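PDB 6AVX: carboxylesterase SOBER1 from Arabidopsis thaliana, which hydrolyses carboxylic esters, preferring short acyl chains, shows phospholipase A2 activity on phosphatidylcholine, and suppresses the hypersensitive response triggered by the bacterial effector AvrBsT. Local coordinates for residues L9-L14 against R57-V62. The protein carries 1 engineered substitution. Sequence-based numbering, arbitrary orientation.
Sequences LWLHGL and RSWFDV
Leu14 and Ser58 mark the nearest backbone approach, 5.1 Å from CA to CA, where the loop leaving strand 7-11 of this alpha/beta hydrolase meets the irregular chain that follows strand 54-57. Strand 7-11 lies between 37-39 and 102-107 in the parallel sheet, and the loop His12-Leu14 probably borders the oxyanion hole, as in related esterases. One hydrogen bond joins the segments: Trp59 NE1 donates to His12 O at 2.8 Å. The carbonyl oxygen lies in the indole plane, yet the bond is bent, with an N-H...O angle of 137°. The imidazole of the same histidine takes up the crowded position between backbone N and carbonyl carbon (chi1 67°), which brings it back alongside the indole. Trp59 NE1 thus sits above the centre of the His12 ring, 3.7 Å from its plane, and the two planes meet obliquely at 34°. Both imidazole nitrogens are engaged: ND1 donates to Gly13 O at 2.7 Å, and NE2 is hydrogen-bonded to the backbone N of Ala43, consistent with a neutral ring. These two bonds fix its rotation. On the strand side, Leu11 CD2 packs 3.9 Å from Trp59 CZ2, the two side chains crossing at about a right angle. The Gln109 side chain, next to the presumed nucleophile Ser108, hydrogen-bonds Ser58 OG through NE2 and Trp59 N through OE1. Leu14, its side chain about 6 Å from that of Ser108, reaches Ser58 with one methyl: CD1 touches Ser58 CB and lies 3.4 Å from Ser58 OG.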
loop_
_atom_site.group_PDB
_atom_site.type_symbol
_atom_site.label_atom_id
_atom_site.label_comp_id
_atom_site.label_asym_id
_atom_site.label_seq_id
_atom_site.Cartn_x
_atom_site.Cartn_y
_atom_site.Cartn_z
ATOM N N LEU A 9 4.746 6.584 5.497
ATOM C CA LEU A 9 4.438 7.073 4.167
ATOM C C LEU A 9 3.046 6.577 3.812
ATOM O O LEU A 9 2.792 5.370 3.861
ATOM C CB LEU A 9 5.460 6.498 3.187
ATOM C CG LEU A 9 5.286 6.912 1.732
ATOM C CD1 LEU A 9 5.452 8.405 1.597
ATOM C CD2 LEU A 9 6.242 6.169 0.827
ATOM N N TRP A 10 2.139 7.485 3.467
ATOM C CA TRP A 10 0.772 7.142 3.094
ATOM C C TRP A 10 0.543 7.471 1.631
ATOM O O TRP A 10 0.762 8.613 1.223
ATOM C CB TRP A 10 -0.249 7.913 3.933
ATOM C CG TRP A 10 -1.641 7.414 3.663
ATOM C CD1 TRP A 10 -2.438 7.724 2.600
ATOM C CD2 TRP A 10 -2.363 6.453 4.438
ATOM N NE1 TRP A 10 -3.620 7.012 2.669
ATOM C CE2 TRP A 10 -3.596 6.234 3.790
ATOM C CE3 TRP A 10 -2.103 5.780 5.625
ATOM C CZ2 TRP A 10 -4.556 5.360 4.292
ATOM C CZ3 TRP A 10 -3.064 4.902 6.120
ATOM C CH2 TRP A 10 -4.270 4.715 5.458
ATOM N N LEU A 11 0.054 6.503 0.859
ATOM C CA LEU A 11 -0.127 6.626 -0.582
ATOM C C LEU A 11 -1.614 6.632 -0.909
ATOM O O LEU A 11 -2.312 5.638 -0.681
ATOM C CB LEU A 11 0.574 5.472 -1.291
ATOM C CG LEU A 11 2.066 5.371 -0.984
ATOM C CD1 LEU A 11 2.690 4.144 -1.592
ATOM C CD2 LEU A 11 2.814 6.640 -1.412
ATOM N N HIS A 12 -2.093 7.753 -1.454
ATOM C CA HIS A 12 -3.498 7.948 -1.766
ATOM C C HIS A 12 -3.939 7.067 -2.938
ATOM O O HIS A 12 -3.138 6.484 -3.665
ATOM C CB HIS A 12 -3.757 9.430 -2.079
ATOM C CG HIS A 12 -3.094 9.920 -3.335
ATOM N ND1 HIS A 12 -3.563 9.609 -4.593
ATOM C CD2 HIS A 12 -1.998 10.691 -3.525
ATOM C CE1 HIS A 12 -2.775 10.174 -5.503
ATOM N NE2 HIS A 12 -1.823 10.840 -4.883
ATOM N N GLY A 13 -5.259 7.014 -3.139
ATOM C CA GLY A 13 -5.862 6.273 -4.230
ATOM C C GLY A 13 -6.038 7.089 -5.504
ATOM O O GLY A 13 -5.700 8.272 -5.592
ATOM N N LEU A 14 -6.589 6.427 -6.513
ATOM C CA LEU A 14 -6.683 7.009 -7.841
ATOM C C LEU A 14 -7.484 8.303 -7.821
ATOM O O LEU A 14 -8.620 8.340 -7.333
ATOM C CB LEU A 14 -7.382 6.005 -8.750
ATOM C CG LEU A 14 -7.671 6.446 -10.179
ATOM C CD1 LEU A 14 -6.361 6.705 -10.886
ATOM C CD2 LEU A 14 -8.523 5.387 -10.891
ATOM N N ARG A 57 -4.549 12.642 -11.005
ATOM C CA ARG A 57 -3.455 12.111 -10.206
ATOM C C ARG A 57 -3.601 10.601 -10.149
ATOM O O ARG A 57 -4.671 10.077 -9.810
ATOM C CB ARG A 57 -3.472 12.690 -8.802
ATOM C CG ARG A 57 -3.160 14.159 -8.741
ATOM C CD ARG A 57 -2.680 14.556 -7.341
ATOM N NE ARG A 57 -2.438 15.997 -7.235
ATOM C CZ ARG A 57 -1.359 16.613 -7.687
ATOM N NH1 ARG A 57 -1.261 17.932 -7.575
ATOM N NH2 ARG A 57 -0.362 15.949 -8.232
ATOM N N SER A 58 -2.541 9.887 -10.496
ATOM C CA SER A 58 -2.596 8.435 -10.594
ATOM C C SER A 58 -1.188 7.886 -10.459
ATOM O O SER A 58 -0.283 8.301 -11.188
ATOM C CB SER A 58 -3.163 8.040 -11.949
ATOM O OG SER A 58 -3.143 6.637 -12.080
ATOM N N TRP A 59 -0.998 6.939 -9.537
ATOM C CA TRP A 59 0.331 6.372 -9.347
ATOM C C TRP A 59 0.803 5.569 -10.549
ATOM O O TRP A 59 1.998 5.543 -10.842
ATOM C CB TRP A 59 0.373 5.496 -8.090
ATOM C CG TRP A 59 0.166 6.263 -6.824
ATOM C CD1 TRP A 59 -0.931 6.229 -6.015
ATOM C CD2 TRP A 59 1.071 7.204 -6.238
ATOM N NE1 TRP A 59 -0.761 7.097 -4.968
ATOM C CE2 TRP A 59 0.453 7.711 -5.079
ATOM C CE3 TRP A 59 2.340 7.675 -6.574
ATOM C CZ2 TRP A 59 1.057 8.667 -4.265
ATOM C CZ3 TRP A 59 2.926 8.624 -5.768
ATOM C CH2 TRP A 59 2.292 9.101 -4.629
ATOM N N PHE A 60 -0.094 4.831 -11.201
ATOM C CA PHE A 60 0.243 3.947 -12.312
ATOM C C PHE A 60 -1.063 3.660 -13.049
ATOM O O PHE A 60 -2.143 3.819 -12.494
ATOM C CB PHE A 60 0.936 2.667 -11.824
ATOM C CG PHE A 60 0.114 1.846 -10.860
ATOM C CD1 PHE A 60 -0.864 0.983 -11.332
ATOM C CD2 PHE A 60 0.326 1.901 -9.487
ATOM C CE1 PHE A 60 -1.631 0.220 -10.446
ATOM C CE2 PHE A 60 -0.439 1.122 -8.604
ATOM C CZ PHE A 60 -1.409 0.288 -9.091
ATOM N N ASP A 61 -0.972 3.235 -14.300
ATOM C CA ASP A 61 -2.189 3.105 -15.081
ATOM C C ASP A 61 -3.008 1.929 -14.584
ATOM O O ASP A 61 -2.469 0.887 -14.204
ATOM C CB ASP A 61 -1.864 2.944 -16.561
ATOM C CG ASP A 61 -3.060 3.196 -17.456
ATOM O OD1 ASP A 61 -4.046 3.827 -17.015
ATOM O OD2 ASP A 61 -2.975 2.758 -18.626
ATOM N N VAL A 62 -4.324 2.105 -14.625
ATOM C CA VAL A 62 -5.318 1.125 -14.196
ATOM C C VAL A 62 -6.168 0.828 -15.429
ATOM O O VAL A 62 -6.932 1.698 -15.872
ATOM C CB VAL A 62 -6.166 1.674 -13.040
ATOM C CG1 VAL A 62 -7.242 0.669 -12.637
ATOM C CG2 VAL A 62 -5.273 2.042 -11.857
#